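Local coordinates for protein cysteine synthase (Helicobacter pylori, PDB 6AHI) that makes L-cysteine and acetate from O-acetyl-L-serine and hydrogen sulfide with the help of pyridoxal 5'-phosphate, and also has cystathionine beta-synthase activity, at residues S209-G214 against I224-I229; T184-A189 against P231-L236; S174-I179 against I202-E207. All blocks are in the same frame, centred on the assembly; numbering follows the deposited sequence.

Contact 1: residues S209-G214 against I224-I229; sequences SILNGG and IGVEFI
Ile-210 lays its CG1-CD1 arm over the backbone from Glu-227 to Phe-228, with Ile-210 CG1 3.5 Å from Glu-227 C. A first torsion of 55° wedges CG1 between the backbone N and the carbonyl carbon of Ile-210, and the arm then ends with CD1 3.8 Å from CG2 of Val-226, the two side chains crossing at about a right angle. That same CG2 also receives Leu-211, whose CG stands 3.7 Å away, while one of the leucine branches, CD2, meets Ile-229 CD1 at 3.8 Å. This one valine methyl meets three consecutive residues, Ser-209 OG included. Polar pairing lies beside the apolar patch. Val-226 N donates to Ser-209 OG over 2.7 Å in an almost straight bond (176°), and Ile-210 N returns a weak, bent one to Val-226 O at 3.2 Å. The contact thus packs two irregular parts of one loop against each other, the first entering a type I beta turn from Ile-210 to Gly-213. That loop is the long connection between strands 200-206 and 240-244. Ser-209 OG is also hydrogen-bonded to Glu-205 OE1 near the end of strand 200-206, and Ile-224 leans on Ser-267 and Ala-270 of helix 266-281.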
ATOM      1  N   SER A 209     -10.466 -25.490  -8.374  1.00 44.32           N
ATOM      2  CA  SER A 209     -11.616 -24.783  -8.937  1.00 44.80           C
ATOM      3  C   SER A 209     -12.161 -25.623 -10.110  1.00 44.91           C
ATOM      4  O   SER A 209     -11.431 -26.441 -10.649  1.00 48.77           O
ATOM      5  CB  SER A 209     -11.167 -23.385  -9.352  1.00 44.24           C
ATOM      6  OG  SER A 209     -12.245 -22.554  -9.736  1.00 44.18           O
ATOM      7  N   ILE A 210     -13.399 -25.392 -10.556  1.00 44.68           N
ATOM      8  CA  ILE A 210     -14.095 -26.377 -11.458  1.00 45.64           C
ATOM      9  C   ILE A 210     -14.214 -25.925 -12.929  1.00 44.20           C
ATOM     10  O   ILE A 210     -14.745 -26.668 -13.731  1.00 42.21           O
ATOM     11  CB  ILE A 210     -15.486 -26.743 -10.886  1.00 49.97           C
ATOM     12  CG1 ILE A 210     -16.357 -25.504 -10.623  1.00 49.36           C
ATOM     13  CG2 ILE A 210     -15.333 -27.614  -9.651  1.00 50.50           C
ATOM     14  CD1 ILE A 210     -16.770 -24.754 -11.870  1.00 48.37           C
ATOM     15  N   LEU A 211     -13.712 -24.738 -13.309  1.00 42.28           N
ATOM     16  CA  LEU A 211     -14.084 -24.152 -14.630  1.00 41.42           C
ATOM     17  C   LEU A 211     -13.549 -25.003 -15.791  1.00 41.94           C
ATOM     18  O   LEU A 211     -14.194 -25.071 -16.840  1.00 43.50           O
ATOM     19  CB  LEU A 211     -13.604 -22.698 -14.713  1.00 41.95           C
ATOM     20  CG  LEU A 211     -14.401 -21.698 -13.861  1.00 43.25           C
ATOM     21  CD1 LEU A 211     -13.726 -20.336 -13.798  1.00 44.56           C
ATOM     22  CD2 LEU A 211     -15.820 -21.549 -14.368  1.00 45.04           C
ATOM     23  N   ASN A 212     -12.402 -25.675 -15.610  1.00 42.20           N
ATOM     24  CA  ASN A 212     -11.861 -26.613 -16.630  1.00 43.87           C
ATOM     25  C   ASN A 212     -12.284 -28.061 -16.353  1.00 48.33           C
ATOM     26  O   ASN A 212     -11.657 -28.988 -16.867  1.00 50.83           O
ATOM     27  CB  ASN A 212     -10.337 -26.525 -16.750  1.00 43.60           C
ATOM     28  CG  ASN A 212      -9.922 -25.475 -17.754  1.00 41.30           C
ATOM     29  OD1 ASN A 212     -10.635 -25.279 -18.730  1.00 40.99           O
ATOM     30  ND2 ASN A 212      -8.793 -24.805 -17.521  1.00 39.87           N
ATOM     31  N   GLY A 213     -13.337 -28.264 -15.544  1.00 47.96           N
ATOM     32  CA  GLY A 213     -13.927 -29.602 -15.368  1.00 51.57           C
ATOM     33  C   GLY A 213     -13.251 -30.407 -14.269  1.00 52.65           C
ATOM     34  O   GLY A 213     -13.693 -31.478 -13.957  1.00 54.29           O
ATOM     35  N   GLY A 214     -12.186 -29.872 -13.658  1.00 54.53           N
ATOM     36  CA  GLY A 214     -11.502 -30.540 -12.534  1.00 56.76           C
ATOM     37  C   GLY A 214     -12.397 -30.681 -11.310  1.00 58.74           C
ATOM     38  O   GLY A 214     -13.421 -30.004 -11.193  1.00 57.89           O
ATOM     39  N   ILE A 224      -9.288 -16.069  -5.679  1.00 35.32           N
ATOM     40  CA  ILE A 224      -9.829 -16.617  -6.906  1.00 35.69           C
ATOM     41  C   ILE A 224     -10.164 -18.088  -6.660  1.00 36.90           C
ATOM     42  O   ILE A 224      -9.653 -18.694  -5.749  1.00 37.50           O
ATOM     43  CB  ILE A 224      -8.869 -16.444  -8.111  1.00 34.56           C
ATOM     44  CG1 ILE A 224      -7.527 -17.139  -7.874  1.00 36.67           C
ATOM     45  CG2 ILE A 224      -8.681 -14.975  -8.460  1.00 33.39           C
ATOM     46  CD1 ILE A 224      -6.685 -17.289  -9.111  1.00 38.50           C
ATOM     47  N   GLY A 225     -10.998 -18.640  -7.532  1.00 37.26           N
ATOM     48  CA  GLY A 225     -11.475 -20.003  -7.430  1.00 40.22           C
ATOM     49  C   GLY A 225     -12.969 -20.017  -7.261  1.00 41.09           C
ATOM     50  O   GLY A 225     -13.522 -19.172  -6.532  1.00 40.35           O
ATOM     51  N   VAL A 226     -13.609 -20.950  -7.971  1.00 43.78           N
ATOM     52  CA  VAL A 226     -15.031 -21.157  -7.889  1.00 45.52           C
ATOM     53  C   VAL A 226     -15.291 -22.654  -7.679  1.00 48.61           C
ATOM     54  O   VAL A 226     -14.536 -23.540  -8.146  1.00 49.06           O
ATOM     55  CB  VAL A 226     -15.753 -20.644  -9.150  1.00 44.68           C
ATOM     56  CG1 VAL A 226     -15.324 -19.235  -9.497  1.00 44.25           C
ATOM     57  CG2 VAL A 226     -15.538 -21.561 -10.329  1.00 43.54           C
ATOM     58  N   GLU A 227     -16.391 -22.919  -6.990  1.00 49.52           N
ATOM     59  CA  GLU A 227     -16.891 -24.286  -6.772  1.00 52.58           C
ATOM     60  C   GLU A 227     -18.100 -24.577  -7.679  1.00 50.91           C
ATOM     61  O   GLU A 227     -18.627 -25.699  -7.647  1.00 51.66           O
ATOM     62  CB  GLU A 227     -17.247 -24.489  -5.300  1.00 58.01           C
ATOM     63  CG  GLU A 227     -16.100 -24.149  -4.362  1.00 61.55           C
ATOM     64  CD  GLU A 227     -16.274 -24.572  -2.909  1.00 65.67           C
ATOM     65  OE1 GLU A 227     -16.627 -25.751  -2.672  1.00 68.17           O
ATOM     66  OE2 GLU A 227     -16.051 -23.718  -2.010  1.00 68.11           O
ATOM     67  N   PHE A 228     -18.514 -23.583  -8.478  1.00 47.71           N
ATOM     68  CA  PHE A 228     -19.631 -23.614  -9.412  1.00 49.16           C
ATOM     69  C   PHE A 228     -19.473 -22.471 -10.428  1.00 47.02           C
ATOM     70  O   PHE A 228     -18.671 -21.553 -10.222  1.00 43.29           O
ATOM     71  CB  PHE A 228     -20.971 -23.486  -8.662  1.00 52.58           C
ATOM     72  CG  PHE A 228     -21.072 -22.309  -7.717  1.00 52.72           C
ATOM     73  CD1 PHE A 228     -21.157 -21.011  -8.202  1.00 51.37           C
ATOM     74  CD2 PHE A 228     -21.122 -22.505  -6.348  1.00 55.17           C
ATOM     75  CE1 PHE A 228     -21.272 -19.937  -7.336  1.00 53.88           C
ATOM     76  CE2 PHE A 228     -21.221 -21.424  -5.482  1.00 55.36           C
ATOM     77  CZ  PHE A 228     -21.289 -20.143  -5.978  1.00 54.71           C
ATOM     78  N   ILE A 229     -20.272 -22.511 -11.500  1.00 48.02           N
ATOM     79  CA  ILE A 229     -20.238 -21.485 -12.582  1.00 47.18           C
ATOM     80  C   ILE A 229     -20.786 -20.167 -12.036  1.00 45.89           C
ATOM     81  O   ILE A 229     -21.893 -20.129 -11.514  1.00 45.14           O
ATOM     82  CB  ILE A 229     -21.047 -21.929 -13.823  1.00 49.40           C
ATOM     83  CG1 ILE A 229     -20.594 -23.272 -14.406  1.00 51.09           C
ATOM     84  CG2 ILE A 229     -21.024 -20.823 -14.870  1.00 50.03           C
ATOM     85  CD1 ILE A 229     -19.130 -23.334 -14.840  1.00 50.53           C
TER

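Contact 2: residues T184-A189 against P231-L236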
ATOM      1  N   THR A 184     -14.964  -8.816 -11.838  1.00 29.82           N
ATOM      2  CA  THR A 184     -13.842  -8.076 -12.473  1.00 29.62           C
ATOM      3  C   THR A 184     -13.680  -8.521 -13.926  1.00 29.30           C
ATOM      4  O   THR A 184     -13.646  -7.681 -14.853  1.00 29.57           O
ATOM      5  CB  THR A 184     -12.513  -8.280 -11.743  1.00 28.08           C
ATOM      6  OG1 THR A 184     -12.626  -7.820 -10.400  1.00 28.85           O
ATOM      7  CG2 THR A 184     -11.367  -7.514 -12.373  1.00 28.37           C
ATOM      8  N   PHE A 185     -13.597  -9.849 -14.107  1.00 29.37           N
ATOM      9  CA  PHE A 185     -13.380 -10.449 -15.408  1.00 27.57           C
ATOM     10  C   PHE A 185     -14.537 -10.110 -16.351  1.00 28.41           C
ATOM     11  O   PHE A 185     -14.316  -9.603 -17.450  1.00 27.64           O
ATOM     12  CB  PHE A 185     -13.209 -11.964 -15.274  1.00 29.13           C
ATOM     13  CG  PHE A 185     -13.064 -12.695 -16.578  1.00 30.54           C
ATOM     14  CD1 PHE A 185     -11.979 -12.457 -17.389  1.00 30.19           C
ATOM     15  CD2 PHE A 185     -14.018 -13.615 -16.995  1.00 32.12           C
ATOM     16  CE1 PHE A 185     -11.844 -13.117 -18.599  1.00 32.48           C
ATOM     17  CE2 PHE A 185     -13.877 -14.282 -18.199  1.00 32.16           C
ATOM     18  CZ  PHE A 185     -12.770 -14.051 -18.985  1.00 31.31           C
ATOM     19  N   ALA A 186     -15.770 -10.346 -15.907  1.00 28.70           N
ATOM     20  CA  ALA A 186     -16.931 -10.197 -16.762  1.00 29.56           C
ATOM     21  C   ALA A 186     -17.176  -8.736 -17.153  1.00 28.81           C
ATOM     22  O   ALA A 186     -17.560  -8.456 -18.289  1.00 28.81           O
ATOM     23  CB  ALA A 186     -18.168 -10.768 -16.089  1.00 31.83           C
ATOM     24  N   GLY A 187     -17.050  -7.823 -16.192  1.00 28.71           N
ATOM     25  CA  GLY A 187     -17.304  -6.403 -16.421  1.00 29.09           C
ATOM     26  C   GLY A 187     -16.301  -5.786 -17.398  1.00 27.73           C
ATOM     27  O   GLY A 187     -16.665  -5.061 -18.354  1.00 28.06           O
ATOM     28  N   THR A 188     -15.037  -6.088 -17.150  1.00 26.51           N
ATOM     29  CA  THR A 188     -13.934  -5.594 -17.923  1.00 25.59           C
ATOM     30  C   THR A 188     -13.995  -6.218 -19.320  1.00 25.16           C
ATOM     31  O   THR A 188     -13.837  -5.503 -20.307  1.00 23.90           O
ATOM     32  CB  THR A 188     -12.591  -5.860 -17.242  1.00 24.26           C
ATOM     33  OG1 THR A 188     -12.640  -5.357 -15.917  1.00 25.51           O
ATOM     34  CG2 THR A 188     -11.425  -5.201 -17.954  1.00 24.03           C
ATOM     35  N   ALA A 189     -14.255  -7.532 -19.393  1.00 25.22           N
ATOM     36  CA  ALA A 189     -14.291  -8.235 -20.653  1.00 26.26           C
ATOM     37  C   ALA A 189     -15.387  -7.676 -21.561  1.00 28.67           C
ATOM     38  O   ALA A 189     -15.188  -7.532 -22.784  1.00 30.94           O
ATOM     39  CB  ALA A 189     -14.470  -9.711 -20.436  1.00 27.78           C
ATOM     40  N   PRO A 231     -22.747 -16.621 -12.315  1.00 49.95           N
ATOM     41  CA  PRO A 231     -23.874 -16.244 -13.169  1.00 50.15           C
ATOM     42  C   PRO A 231     -23.593 -15.051 -14.109  1.00 47.10           C
ATOM     43  O   PRO A 231     -24.513 -14.514 -14.710  1.00 47.40           O
ATOM     44  CB  PRO A 231     -24.942 -15.909 -12.108  1.00 52.83           C
ATOM     45  CG  PRO A 231     -24.153 -15.273 -10.992  1.00 50.94           C
ATOM     46  CD  PRO A 231     -22.887 -16.101 -10.943  1.00 50.64           C
ATOM     47  N   PHE A 232     -22.335 -14.647 -14.262  1.00 43.45           N
ATOM     48  CA  PHE A 232     -22.041 -13.371 -14.974  1.00 42.20           C
ATOM     49  C   PHE A 232     -21.565 -13.598 -16.407  1.00 40.01           C
ATOM     50  O   PHE A 232     -21.380 -12.633 -17.120  1.00 39.49           O
ATOM     51  CB  PHE A 232     -20.999 -12.533 -14.228  1.00 40.91           C
ATOM     52  CG  PHE A 232     -21.441 -12.098 -12.857  1.00 42.47           C
ATOM     53  CD1 PHE A 232     -22.666 -11.475 -12.671  1.00 46.07           C
ATOM     54  CD2 PHE A 232     -20.646 -12.339 -11.744  1.00 43.41           C
ATOM     55  CE1 PHE A 232     -23.074 -11.087 -11.402  1.00 47.71           C
ATOM     56  CE2 PHE A 232     -21.053 -11.949 -10.476  1.00 44.71           C
ATOM     57  CZ  PHE A 232     -22.268 -11.319 -10.307  1.00 46.59           C
ATOM     58  N   PHE A 233     -21.420 -14.863 -16.816  1.00 40.16           N
ATOM     59  CA  PHE A 233     -20.702 -15.221 -18.019  1.00 40.21           C
ATOM     60  C   PHE A 233     -21.628 -15.554 -19.192  1.00 43.06           C
ATOM     61  O   PHE A 233     -21.126 -15.899 -20.248  1.00 42.57           O
ATOM     62  CB  PHE A 233     -19.770 -16.404 -17.753  1.00 39.99           C
ATOM     63  CG  PHE A 233     -18.645 -16.138 -16.786  1.00 38.34           C
ATOM     64  CD1 PHE A 233     -18.359 -14.859 -16.340  1.00 37.64           C
ATOM     65  CD2 PHE A 233     -17.871 -17.187 -16.313  1.00 38.46           C
ATOM     66  CE1 PHE A 233     -17.327 -14.634 -15.440  1.00 36.70           C
ATOM     67  CE2 PHE A 233     -16.849 -16.968 -15.406  1.00 37.06           C
ATOM     68  CZ  PHE A 233     -16.579 -15.688 -14.965  1.00 37.69           C
ATOM     69  N   GLU A 234     -22.949 -15.403 -19.022  1.00 46.93           N
ATOM     70  CA  GLU A 234     -23.962 -15.838 -19.986  1.00 51.40           C
ATOM     71  C   GLU A 234     -23.708 -15.298 -21.406  1.00 50.29           C
ATOM     72  O   GLU A 234     -23.875 -16.042 -22.349  1.00 48.67           O
ATOM     73  CB  GLU A 234     -25.357 -15.446 -19.488  1.00 56.09           C
ATOM     74  CG  GLU A 234     -26.476 -15.809 -20.452  1.00 61.59           C
ATOM     75  CD  GLU A 234     -27.889 -15.572 -19.931  1.00 66.33           C
ATOM     76  OE1 GLU A 234     -28.067 -14.715 -19.021  1.00 67.89           O
ATOM     77  OE2 GLU A 234     -28.816 -16.256 -20.428  1.00 70.43           O
ATOM     78  N   ASN A 235     -23.309 -14.029 -21.562  1.00 50.18           N
ATOM     79  CA  ASN A 235     -23.237 -13.428 -22.911  1.00 51.75           C
ATOM     80  C   ASN A 235     -21.803 -13.026 -23.242  1.00 49.03           C
ATOM     81  O   ASN A 235     -21.550 -12.061 -23.959  1.00 51.57           O
ATOM     82  CB  ASN A 235     -24.170 -12.229 -23.064  1.00 55.45           C
ATOM     83  CG  ASN A 235     -25.634 -12.610 -22.976  1.00 61.41           C
ATOM     84  OD1 ASN A 235     -26.087 -13.587 -23.584  1.00 67.00           O
ATOM     85  ND2 ASN A 235     -26.383 -11.844 -22.202  1.00 63.94           N
ATOM     86  N   LEU A 236     -20.853 -13.801 -22.725  1.00 47.83           N
ATOM     87  CA  LEU A 236     -19.438 -13.594 -22.966  1.00 43.99           C
ATOM     88  C   LEU A 236     -18.908 -14.732 -23.823  1.00 44.34           C
ATOM     89  O   LEU A 236     -19.149 -15.895 -23.544  1.00 42.03           O
ATOM     90  CB  LEU A 236     -18.678 -13.587 -21.637  1.00 42.26           C
ATOM     91  CG  LEU A 236     -18.579 -12.247 -20.935  1.00 42.10           C
ATOM     92  CD1 LEU A 236     -17.699 -12.399 -19.714  1.00 40.95           C
ATOM     93  CD2 LEU A 236     -18.034 -11.175 -21.877  1.00 40.15           C
TER
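Phe-185 makes the aromatic part of the contact with the loop 231-236. CG anti to the backbone N (chi1 176°) sends the ring toward the loop, and its CD2 edge is turned to the face of Phe-233. The two rings form an offset edge-to-face pair, with centroids 5.7 Å apart and planes at 83°. Phe-185 CD2 comes within 3.8 Å of Phe-233 CE1. Ala-186 follows, its small CB set among three larger residues. This CB lies 3.8 Å from CB of Phe-232, and it also touches the edge of the Phe-233 ring and CD1 of Leu-236. One helical turn on from Phe-185, Ala-189 closes the row, its CB 4.1 Å from CD2 of Leu-236. In the fold, the connection between strands 200-206 and 240-244 here packs on helix 183-195, the helix of a beta-alpha-beta unit, near the pyridoxal-phosphate site. Thr-184, in the first turn of that helix, hydrogen-bonds through OG1 to the phosphate oxygen OP2 of the modified lysine at position 46, and its O is gripped by both N and OG1 of Thr-188. The side-chain contacts between helix and loop are apolar, and none is a hydrogen bond, so the pairing rests largely on the fit of shapes and on one aromatic pair.

Contact 3: residues S174-I179 against I202-E207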
ATOM      1  N   SER A 174      -5.301 -10.000 -25.935  1.00 20.71           N
ATOM      2  CA  SER A 174      -5.898 -10.869 -24.961  1.00 21.49           C
ATOM      3  C   SER A 174      -6.058 -10.135 -23.617  1.00 20.91           C
ATOM      4  O   SER A 174      -5.255  -9.272 -23.235  1.00 19.02           O
ATOM      5  CB  SER A 174      -5.050 -12.123 -24.826  1.00 23.91           C
ATOM      6  OG  SER A 174      -5.672 -13.026 -23.897  1.00 28.76           O
ATOM      7  N   PHE A 175      -7.097 -10.553 -22.877  1.00 20.75           N
ATOM      8  CA  PHE A 175      -7.392 -10.157 -21.525  1.00 20.01           C
ATOM      9  C   PHE A 175      -7.461 -11.418 -20.661  1.00 20.67           C
ATOM     10  O   PHE A 175      -8.235 -12.324 -20.918  1.00 20.99           O
ATOM     11  CB  PHE A 175      -8.700  -9.378 -21.449  1.00 21.19           C
ATOM     12  CG  PHE A 175      -9.164  -9.023 -20.056  1.00 22.11           C
ATOM     13  CD1 PHE A 175      -8.290  -8.425 -19.158  1.00 21.29           C
ATOM     14  CD2 PHE A 175     -10.463  -9.296 -19.636  1.00 22.89           C
ATOM     15  CE1 PHE A 175      -8.710  -8.087 -17.882  1.00 22.03           C
ATOM     16  CE2 PHE A 175     -10.872  -8.959 -18.358  1.00 23.96           C
ATOM     17  CZ  PHE A 175     -10.002  -8.354 -17.484  1.00 22.94           C
ATOM     18  N   VAL A 176      -6.603 -11.452 -19.648  1.00 20.48           N
ATOM     19  CA  VAL A 176      -6.412 -12.566 -18.776  1.00 22.97           C
ATOM     20  C   VAL A 176      -6.649 -12.072 -17.354  1.00 23.42           C
ATOM     21  O   VAL A 176      -5.922 -11.172 -16.919  1.00 23.60           O
ATOM     22  CB  VAL A 176      -4.973 -13.105 -18.912  1.00 22.28           C
ATOM     23  CG1 VAL A 176      -4.717 -14.250 -17.948  1.00 22.77           C
ATOM     24  CG2 VAL A 176      -4.659 -13.500 -20.353  1.00 21.92           C
ATOM     25  N   ALA A 177      -7.609 -12.668 -16.624  1.00 23.81           N
ATOM     26  CA  ALA A 177      -7.904 -12.179 -15.280  1.00 24.17           C
ATOM     27  C   ALA A 177      -8.436 -13.314 -14.400  1.00 25.27           C
ATOM     28  O   ALA A 177      -9.151 -14.203 -14.895  1.00 24.66           O
ATOM     29  CB  ALA A 177      -8.899 -11.041 -15.336  1.00 24.76           C
ATOM     30  N   GLY A 178      -8.050 -13.271 -13.128  1.00 24.01           N
ATOM     31  CA  GLY A 178      -8.540 -14.182 -12.106  1.00 25.51           C
ATOM     32  C   GLY A 178     -10.039 -14.010 -11.872  1.00 26.62           C
ATOM     33  O   GLY A 178     -10.584 -12.901 -11.982  1.00 25.53           O
ATOM     34  N   ILE A 179     -10.686 -15.133 -11.541  1.00 28.55           N
ATOM     35  CA  ILE A 179     -12.115 -15.204 -11.257  1.00 30.53           C
ATOM     36  C   ILE A 179     -12.294 -15.697  -9.825  1.00 31.40           C
ATOM     37  O   ILE A 179     -11.800 -16.788  -9.482  1.00 31.78           O
ATOM     38  CB  ILE A 179     -12.831 -16.133 -12.245  1.00 31.25           C
ATOM     39  CG1 ILE A 179     -12.837 -15.544 -13.653  1.00 29.27           C
ATOM     40  CG2 ILE A 179     -14.244 -16.479 -11.752  1.00 32.99           C
ATOM     41  CD1 ILE A 179     -12.993 -16.578 -14.715  1.00 28.63           C
ATOM     42  N   ILE A 202      -9.469 -14.899 -21.328  1.00 24.34           N
ATOM     43  CA  ILE A 202      -9.007 -16.038 -20.548  1.00 25.66           C
ATOM     44  C   ILE A 202      -9.253 -15.763 -19.065  1.00 25.55           C
ATOM     45  O   ILE A 202      -8.711 -14.811 -18.521  1.00 24.34           O
ATOM     46  CB  ILE A 202      -7.516 -16.334 -20.770  1.00 26.23           C
ATOM     47  CG1 ILE A 202      -7.163 -16.464 -22.260  1.00 26.34           C
ATOM     48  CG2 ILE A 202      -7.101 -17.539 -19.926  1.00 25.89           C
ATOM     49  CD1 ILE A 202      -7.552 -17.770 -22.879  1.00 28.73           C
ATOM     50  N   GLY A 203     -10.053 -16.622 -18.425  1.00 25.21           N
ATOM     51  CA  GLY A 203     -10.321 -16.556 -16.993  1.00 25.79           C
ATOM     52  C   GLY A 203      -9.336 -17.437 -16.251  1.00 26.36           C
ATOM     53  O   GLY A 203      -8.926 -18.467 -16.769  1.00 28.93           O
ATOM     54  N   VAL A 204      -8.922 -17.024 -15.053  1.00 25.96           N
ATOM     55  CA  VAL A 204      -7.862 -17.721 -14.354  1.00 26.55           C
ATOM     56  C   VAL A 204      -8.423 -18.234 -13.027  1.00 27.60           C
ATOM     57  O   VAL A 204      -9.088 -17.500 -12.341  1.00 27.65           O
ATOM     58  CB  VAL A 204      -6.660 -16.796 -14.142  1.00 25.19           C
ATOM     59  CG1 VAL A 204      -5.514 -17.498 -13.441  1.00 26.20           C
ATOM     60  CG2 VAL A 204      -6.211 -16.176 -15.457  1.00 24.18           C
ATOM     61  N   GLU A 205      -8.125 -19.500 -12.714  1.00 30.01           N
ATOM     62  CA  GLU A 205      -8.584 -20.159 -11.507  1.00 32.57           C
ATOM     63  C   GLU A 205      -7.421 -20.966 -10.951  1.00 33.16           C
ATOM     64  O   GLU A 205      -6.542 -21.398 -11.696  1.00 34.40           O
ATOM     65  CB  GLU A 205      -9.763 -21.090 -11.809  1.00 36.04           C
ATOM     66  CG  GLU A 205      -9.411 -22.183 -12.819  1.00 38.53           C
ATOM     67  CD  GLU A 205     -10.368 -23.363 -12.953  1.00 41.36           C
ATOM     68  OE1 GLU A 205     -11.436 -23.319 -12.312  1.00 41.98           O
ATOM     69  OE2 GLU A 205     -10.041 -24.315 -13.718  1.00 40.11           O
ATOM     70  N   PRO A 206      -7.391 -21.196  -9.630  1.00 35.09           N
ATOM     71  CA  PRO A 206      -6.422 -22.107  -9.027  1.00 38.17           C
ATOM     72  C   PRO A 206      -6.880 -23.565  -9.167  1.00 40.06           C
ATOM     73  O   PRO A 206      -8.049 -23.819  -9.386  1.00 39.45           O
ATOM     74  CB  PRO A 206      -6.451 -21.686  -7.551  1.00 38.99           C
ATOM     75  CG  PRO A 206      -7.897 -21.299  -7.336  1.00 38.92           C
ATOM     76  CD  PRO A 206      -8.309 -20.620  -8.634  1.00 36.09           C
ATOM     77  N   GLU A 207      -5.930 -24.495  -9.029  1.00 43.46           N
ATOM     78  CA  GLU A 207      -6.235 -25.932  -8.885  1.00 45.71           C
ATOM     79  C   GLU A 207      -7.273 -26.066  -7.775  1.00 45.80           C
ATOM     80  O   GLU A 207      -7.214 -25.342  -6.773  1.00 42.69           O
ATOM     81  CB  GLU A 207      -4.979 -26.752  -8.573  1.00 48.02           C
ATOM     82  CG  GLU A 207      -4.304 -26.344  -7.268  1.00 50.23           C
ATOM     83  CD  GLU A 207      -3.158 -27.242  -6.822  1.00 53.12           C
ATOM     84  OE1 GLU A 207      -3.242 -28.473  -7.100  1.00 58.81           O
ATOM     85  OE2 GLU A 207      -2.212 -26.735  -6.163  1.00 46.69           O
TER
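Strands 174-178 and 202-206 run parallel, their axes 4.5 Å apart at closest approach and crossed at -27°, the twist of neighbours in a parallel sheet. They are the two strands of a right-handed beta-alpha-beta crossover whose helix is 183-195, within a pyridoxal-phosphate enzyme of fold type II. Phe-175 and Ala-177 exchange backbone bonds with Ile-202 and Val-204 in the parallel fashion, and Ile-179 N extends the series to Val-204 O. The bond from Val-204 N to Ala-177 O is the most bent of the four (134°). On the face shared by Val-176, Ile-202 and Val-204, helix 266-281 packs through Ala-274 and Glu-278. Val-176 and Ile-202 point the same way side by side, with Val-176 CG2 4.0 Å from Ile-202 CB. The other methyl of Val-176, CG1, is anti to the backbone N (chi1 177°) and slants across to Val-204. Ala-177 faces Phe-185 of helix 183-195 on the reverse side of the sheet. Beyond the end of its strand, Ile-179 reaches back toward the neighbouring strand, and its CD1 packs 3.5 Å from Gly-203 CA, at a residue without a side chain. On the face turned to helix 266-281, Val-176 CG1 and Val-204 CG2 stand 3.5 Å apart, closer than usual van der Waals contact.

In the fold
Ile-179 ties the three sites together. It ends the strand pairing of contact 3, its O accepts from Gly-225 N of contact 1 at 2.8 Å, and its CD1 packs 3.7 Å from Phe-233 CZ of contact 2. Glu-205 makes a second bridge, OE1 to Leu-211 N at 2.9 Å, between contacts 3 and 1, whose centres are about 11 Å apart. Contact 1 is nested in the chain loop that contact 2 closes, their centres about 15 Å apart; those of contacts 2 and 3 are about 12 Å apart. The glycine-rich segment Gly-180 to Thr-184, which by similarity binds pyridoxal 5'-phosphate, runs from the loop after strand 174-178 into the first turn of helix 183-195, and the Val-226 side chain approaches Gly-180 to about 5 Å.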